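PDB 3VU1: putative uncharacterized protein PH0242 from Pyrococcus horikoshii, which is the C-terminal globular part of an archaeal oligosaccharyltransferase AglB, a beta-rich fragment with several family domains, modelled with a calcium ion. Local coordinates for residues 362-367 and 468-473; 388-393 and 419-424. All blocks are in the same frame, centred on the assembly; numbering follows the deposited sequence.

Contact 1: residues 362-367 and 468-473; sequences NPAYIM and GIRVEP
Tyr365 lays its ring across Val471 where a type I beta turn, Asn362 to Tyr365, docks against strand 468-473 through a single beta bridge in the peripheral 2 domain. The two side chains run obliquely to each other. CG2 of Val471 sits over one face of the Tyr365 ring, displaced toward its rim, and makes a CH-pi contact 4.0 Å from the ring centroid and 24° off the normal. Val471 has CG1 anti to its backbone N (chi1 173°), so the other branch, CG2, sits anti to the carbonyl carbon, beside that N, and is the one that meets the ring. Two residues earlier on the strand, Ile469 lies alongside the tyrosine and points the same way; its CG2 comes to 3.9 Å from Tyr365 CE1. Ile449 of helix 448-460 packs on Tyr365, Ile469 and Val471 alike.

The backbone bridge fixes this pairing. Val471 N donates to Ala364 O, and Ile366 N returns a straighter bond to Val471 O over 2.8 Å with 171° at the hydrogen, so one strand residue grips the chain just ahead of Tyr365 and just after it. Beyond the bridge, Ile366 crosses Pro473 at about a right angle, its CG1 meeting the proline CD.

Ala364 meets Arg470: its CB lies over one face of the guanidinium, 4.0 Å from NH1. The arginine chain is extended from CG to NE, and NE forms a salt bridge with Asp59. Within the turn, Asn362 OD1 accepts from Ala364 N at 3.2 Å, an Asx turn in which the donor stands well above the carbonyl plane. A water completes the junction, donating to Pro363 O at 2.7 Å and to Glu472 OE1 at 3.2 Å.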
loop_
_atom_site.group_PDB
_atom_site.type_symbol
_atom_site.label_atom_id
_atom_site.label_comp_id
_atom_site.label_asym_id
_atom_site.label_seq_id
_atom_site.Cartn_x
_atom_site.Cartn_y
_atom_site.Cartn_z
ATOM N N ASN A 362 12.712 -23.633 -7.329
ATOM C CA ASN A 362 12.092 -22.298 -7.429
ATOM C C ASN A 362 11.560 -21.808 -6.053
ATOM O O ASN A 362 10.742 -22.508 -5.443
ATOM C CB ASN A 362 10.960 -22.375 -8.480
ATOM C CG ASN A 362 10.278 -21.042 -8.724
ATOM O OD1 ASN A 362 10.692 -20.009 -8.200
ATOM N ND2 ASN A 362 9.212 -21.063 -9.525
ATOM N N PRO A 363 12.006 -20.620 -5.566
ATOM C CA PRO A 363 11.599 -20.206 -4.213
ATOM C C PRO A 363 10.152 -19.744 -4.148
ATOM O O PRO A 363 9.621 -19.553 -3.064
ATOM C CB PRO A 363 12.554 -19.060 -3.859
ATOM C CG PRO A 363 13.401 -18.827 -5.057
ATOM C CD PRO A 363 12.776 -19.556 -6.225
ATOM N N ALA A 364 9.511 -19.606 -5.298
ATOM C CA ALA A 364 8.088 -19.298 -5.357
ATOM C C ALA A 364 7.239 -20.557 -5.471
ATOM O O ALA A 364 6.032 -20.511 -5.253
ATOM C CB ALA A 364 7.800 -18.361 -6.524
ATOM N N TYR A 365 7.867 -21.665 -5.864
ATOM C CA TYR A 365 7.189 -22.953 -5.939
ATOM C C TYR A 365 8.120 -24.044 -5.403
ATOM O O TYR A 365 8.699 -24.819 -6.129
ATOM C CB TYR A 365 6.694 -23.239 -7.349
ATOM C CG TYR A 365 5.356 -23.976 -7.430
ATOM C CD1 TYR A 365 4.297 -23.428 -8.135
ATOM C CD2 TYR A 365 5.160 -25.222 -6.823
ATOM C CE1 TYR A 365 3.088 -24.082 -8.248
ATOM C CE2 TYR A 365 3.947 -25.892 -6.919
ATOM C CZ TYR A 365 2.913 -25.317 -7.644
ATOM O OH TYR A 365 1.677 -25.932 -7.773
ATOM N N ILE A 366 8.245 -24.047 -4.092
ATOM C CA ILE A 366 9.097 -24.912 -3.325
ATOM C C ILE A 366 8.908 -26.412 -3.609
ATOM O O ILE A 366 9.894 -27.126 -3.769
ATOM C CB ILE A 366 8.986 -24.473 -1.831
ATOM C CG1 ILE A 366 10.227 -23.700 -1.438
ATOM C CG2 ILE A 366 8.892 -25.607 -0.847
ATOM C CD1 ILE A 366 10.958 -23.085 -2.616
ATOM N N MET A 367 7.663 -26.882 -3.694
ATOM C CA MET A 367 7.370 -28.303 -3.926
ATOM C C MET A 367 6.019 -28.495 -4.602
ATOM O O MET A 367 5.077 -27.714 -4.359
ATOM C CB MET A 367 7.324 -29.076 -2.620
ATOM C CG MET A 367 8.534 -28.983 -1.712
ATOM S SD MET A 367 8.197 -29.891 -0.186
ATOM C CE MET A 367 8.647 -31.554 -0.680
ATOM N N GLY A 468 -1.202 -16.917 -11.362
ATOM C CA GLY A 468 -0.012 -17.372 -10.655
ATOM C C GLY A 468 -0.426 -18.222 -9.482
ATOM O O GLY A 468 -1.474 -17.988 -8.901
ATOM N N ILE A 469 0.380 -19.224 -9.155
ATOM C CA ILE A 469 0.193 -20.058 -7.978
ATOM C C ILE A 469 1.565 -20.213 -7.367
ATOM O O ILE A 469 2.515 -20.500 -8.075
ATOM C CB ILE A 469 -0.357 -21.452 -8.341
ATOM C CG1 ILE A 469 -1.799 -21.334 -8.834
ATOM C CG2 ILE A 469 -0.288 -22.386 -7.151
ATOM C CD1 ILE A 469 -2.331 -22.555 -9.561
ATOM N N ARG A 470 1.683 -20.026 -6.060
ATOM C CA ARG A 470 2.973 -20.143 -5.405
ATOM C C ARG A 470 2.884 -21.079 -4.230
ATOM O O ARG A 470 1.834 -21.168 -3.564
ATOM C CB ARG A 470 3.433 -18.786 -4.891
ATOM C CG ARG A 470 3.543 -17.769 -5.988
ATOM C CD ARG A 470 4.196 -16.522 -5.485
ATOM N NE ARG A 470 4.468 -15.636 -6.597
ATOM C CZ ARG A 470 5.501 -14.809 -6.636
ATOM N NH1 ARG A 470 6.351 -14.763 -5.613
ATOM N NH2 ARG A 470 5.672 -14.055 -7.707
ATOM N N VAL A 471 3.990 -21.758 -3.962
ATOM C CA VAL A 471 4.098 -22.601 -2.793
ATOM C C VAL A 471 5.398 -22.193 -2.151
ATOM O O VAL A 471 6.465 -22.337 -2.750
ATOM C CB VAL A 471 4.082 -24.098 -3.152
ATOM C CG1 VAL A 471 4.358 -24.953 -1.923
ATOM C CG2 VAL A 471 2.739 -24.452 -3.775
ATOM N N GLU A 472 5.302 -21.661 -0.936
ATOM C CA GLU A 472 6.392 -20.903 -0.371
ATOM C C GLU A 472 6.582 -21.275 1.051
ATOM O O GLU A 472 5.617 -21.608 1.727
ATOM C CB GLU A 472 6.090 -19.411 -0.440
ATOM C CG GLU A 472 5.988 -18.814 -1.838
ATOM C CD GLU A 472 5.730 -17.322 -1.786
ATOM O OE1 GLU A 472 6.711 -16.563 -1.734
ATOM O OE2 GLU A 472 4.552 -16.913 -1.793
ATOM N N PRO A 473 7.833 -21.243 1.518
ATOM C CA PRO A 473 8.085 -21.412 2.925
ATOM C C PRO A 473 7.893 -20.068 3.631
ATOM O O PRO A 473 8.285 -19.033 3.101
ATOM C CB PRO A 473 9.531 -21.853 2.954
ATOM C CG PRO A 473 10.126 -21.132 1.810
ATOM C CD PRO A 473 9.076 -21.180 0.745
HETATM O O HOH W 1 9.808 -17.434 -1.426
#

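Contact 2: residues 388-393 and 419-424; sequences DLYLRA and TFFITK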
loop_
_atom_site.group_PDB
_atom_site.type_symbol
_atom_site.label_atom_id
_atom_site.label_comp_id
_atom_site.label_asym_id
_atom_site.label_seq_id
_atom_site.Cartn_x
_atom_site.Cartn_y
_atom_site.Cartn_z
ATOM N N ASP A 388 7.422 -20.618 13.749
ATOM C CA ASP A 388 6.910 -21.822 13.146
ATOM C C ASP A 388 7.156 -21.693 11.636
ATOM O O ASP A 388 7.133 -20.575 11.092
ATOM C CB ASP A 388 5.422 -21.961 13.454
ATOM C CG ASP A 388 5.149 -22.209 14.938
ATOM O OD1 ASP A 388 3.956 -22.209 15.324
ATOM O OD2 ASP A 388 6.129 -22.402 15.711
ATOM N N LEU A 389 7.432 -22.817 10.970
ATOM C CA LEU A 389 7.651 -22.812 9.523
ATOM C C LEU A 389 6.493 -23.490 8.813
ATOM O O LEU A 389 6.183 -24.627 9.120
ATOM C CB LEU A 389 8.961 -23.506 9.189
ATOM C CG LEU A 389 9.277 -23.836 7.723
ATOM C CD1 LEU A 389 9.272 -22.597 6.826
ATOM C CD2 LEU A 389 10.592 -24.619 7.614
ATOM N N TYR A 390 5.851 -22.801 7.876
ATOM C CA TYR A 390 4.760 -23.415 7.130
ATOM C C TYR A 390 5.071 -23.501 5.649
ATOM O O TYR A 390 5.998 -22.842 5.149
ATOM C CB TYR A 390 3.459 -22.613 7.259
ATOM C CG TYR A 390 2.837 -22.567 8.622
ATOM C CD1 TYR A 390 3.369 -21.754 9.630
ATOM C CD2 TYR A 390 1.694 -23.306 8.903
ATOM C CE1 TYR A 390 2.785 -21.699 10.881
ATOM C CE2 TYR A 390 1.115 -23.258 10.152
ATOM C CZ TYR A 390 1.659 -22.458 11.132
ATOM O OH TYR A 390 1.079 -22.415 12.374
ATOM N N LEU A 391 4.266 -24.293 4.947
ATOM C CA LEU A 391 4.190 -24.174 3.513
ATOM C C LEU A 391 2.903 -23.430 3.250
ATOM O O LEU A 391 1.838 -23.823 3.759
ATOM C CB LEU A 391 4.185 -25.536 2.807
ATOM C CG LEU A 391 5.453 -26.415 2.813
ATOM C CD1 LEU A 391 5.235 -27.558 1.824
ATOM C CD2 LEU A 391 6.742 -25.662 2.482
ATOM N N ARG A 392 3.015 -22.356 2.466
ATOM C CA ARG A 392 1.903 -21.458 2.212
ATOM C C ARG A 392 1.589 -21.412 0.743
ATOM O O ARG A 392 2.490 -21.297 -0.079
ATOM C CB ARG A 392 2.200 -20.028 2.713
ATOM C CG ARG A 392 0.928 -19.193 2.872
ATOM C CD ARG A 392 1.221 -17.721 3.060
ATOM N NE ARG A 392 2.068 -17.215 1.983
ATOM C CZ ARG A 392 2.847 -16.141 2.070
ATOM N NH1 ARG A 392 2.914 -15.426 3.190
ATOM N NH2 ARG A 392 3.580 -15.806 1.036
ATOM N N ALA A 393 0.306 -21.482 0.416
ATOM C CA ALA A 393 -0.110 -21.314 -0.972
ATOM C C ALA A 393 -0.624 -19.898 -1.221
ATOM O O ALA A 393 -1.257 -19.295 -0.325
ATOM C CB ALA A 393 -1.182 -22.339 -1.348
ATOM N N THR A 419 -4.524 -16.644 0.005
ATOM C CA THR A 419 -3.425 -17.352 0.614
ATOM C C THR A 419 -4.014 -18.330 1.627
ATOM O O THR A 419 -5.085 -18.079 2.183
ATOM C CB THR A 419 -2.489 -16.409 1.389
ATOM O OG1 THR A 419 -3.202 -15.861 2.505
ATOM C CG2 THR A 419 -1.982 -15.291 0.512
ATOM N N PHE A 420 -3.329 -19.451 1.846
ATOM C CA PHE A 420 -3.690 -20.388 2.886
ATOM C C PHE A 420 -2.488 -21.219 3.230
ATOM O O PHE A 420 -1.611 -21.433 2.395
ATOM C CB PHE A 420 -4.926 -21.249 2.536
ATOM C CG PHE A 420 -4.801 -22.087 1.280
ATOM C CD1 PHE A 420 -5.265 -21.608 0.048
ATOM C CD2 PHE A 420 -4.268 -23.386 1.327
ATOM C CE1 PHE A 420 -5.181 -22.405 -1.108
ATOM C CE2 PHE A 420 -4.171 -24.174 0.168
ATOM C CZ PHE A 420 -4.635 -23.692 -1.051
ATOM N N PHE A 421 -2.430 -21.649 4.483
ATOM C CA PHE A 421 -1.351 -22.500 4.958
ATOM C C PHE A 421 -1.636 -23.957 4.634
ATOM O O PHE A 421 -2.644 -24.506 5.064
ATOM C CB PHE A 421 -1.133 -22.281 6.446
ATOM C CG PHE A 421 -0.571 -20.931 6.760
ATOM C CD1 PHE A 421 -1.331 -19.986 7.428
ATOM C CD2 PHE A 421 0.721 -20.584 6.342
ATOM C CE1 PHE A 421 -0.804 -18.726 7.698
ATOM C CE2 PHE A 421 1.251 -19.323 6.608
ATOM C CZ PHE A 421 0.487 -18.396 7.291
ATOM N N ILE A 422 -0.751 -24.566 3.847
ATOM C CA ILE A 422 -0.914 -25.951 3.394
ATOM C C ILE A 422 -0.583 -26.902 4.546
ATOM O O ILE A 422 -1.388 -27.751 4.893
ATOM C CB ILE A 422 -0.013 -26.267 2.175
ATOM C CG1 ILE A 422 -0.293 -25.307 1.020
ATOM C CG2 ILE A 422 -0.195 -27.708 1.706
ATOM C CD1 ILE A 422 0.947 -25.029 0.197
ATOM N N THR A 423 0.596 -26.734 5.145
ATOM C CA THR A 423 1.056 -27.625 6.185
ATOM C C THR A 423 2.107 -26.937 7.039
ATOM O O THR A 423 2.852 -26.077 6.555
ATOM C CB THR A 423 1.663 -28.919 5.597
ATOM O OG1 THR A 423 1.984 -29.808 6.665
ATOM C CG2 THR A 423 2.967 -28.638 4.814
ATOM N N LYS A 424 2.167 -27.337 8.306
ATOM C CA LYS A 424 3.139 -26.835 9.261
ATOM C C LYS A 424 4.325 -27.761 9.192
ATOM O O LYS A 424 4.146 -28.956 9.183
ATOM C CB LYS A 424 2.529 -26.883 10.655
ATOM C CG LYS A 424 3.203 -25.997 11.679
ATOM C CD LYS A 424 2.275 -25.920 12.877
ATOM C CE LYS A 424 2.756 -24.920 13.904
ATOM N NZ LYS A 424 1.948 -25.034 15.148
#
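Lys424 stretches over Tyr390 to reach Asp388 in the antiparallel hairpin of strands 385-401 and 412-431. With CG anti to the backbone N (chi1 -161°) and the chain extended beyond it, the lysine puts CG over one face of the tyrosine ring, 4.0 Å from the centroid. Its CE passes Tyr390 OH, and NZ forms a long salt bridge of 3.5 Å with Asp388 OD1. Phe421 joins the same face of the sheet; its ring is inclined 43° to that of Tyr390, and its CD2 touches Tyr390 CB and Arg392 CG.

Between these pairs lies a classic beta bulge. Ile422 and Thr423 both face Leu391, whose O accepts a 2.7 Å bond from Ile422 N and a weak one from Thr423 N. The bulge turns Ile422 toward the partner strand, bringing its CD1 to 3.8 Å from Ala393 CB. Phe420 has CG between its backbone N and carbonyl carbon (chi1 59°), and Ala393 CB lies over one face of its ring.

Lys424 NZ also pairs with Glu427, so its charge is probably shared between two carboxylates while its CG packs on the tyrosine face.

Strands 464-487 and 385-401 are neighbours in one antiparallel sheet, so contact 1 and contact 2 lie side by side, their centres about 11 Å apart. Along the chain, contact 2 is nested inside the loop closed by contact 1. Backbone hydrogen bonds between Glu472 and Arg392 join them, reinforced by a salt bridge from Glu472 OE2 to Arg392 NH2 at 3.2 Å. Apolar packing adds to this: Ile366 CG2 lies 4.0 Å from Leu391 CD2, and Pro473 CB meets Leu389 CD1 at the same distance. The calcium ion is bound by a different set of residues, Glu76, Ala285, His319 and Glu322, none belonging to either contact.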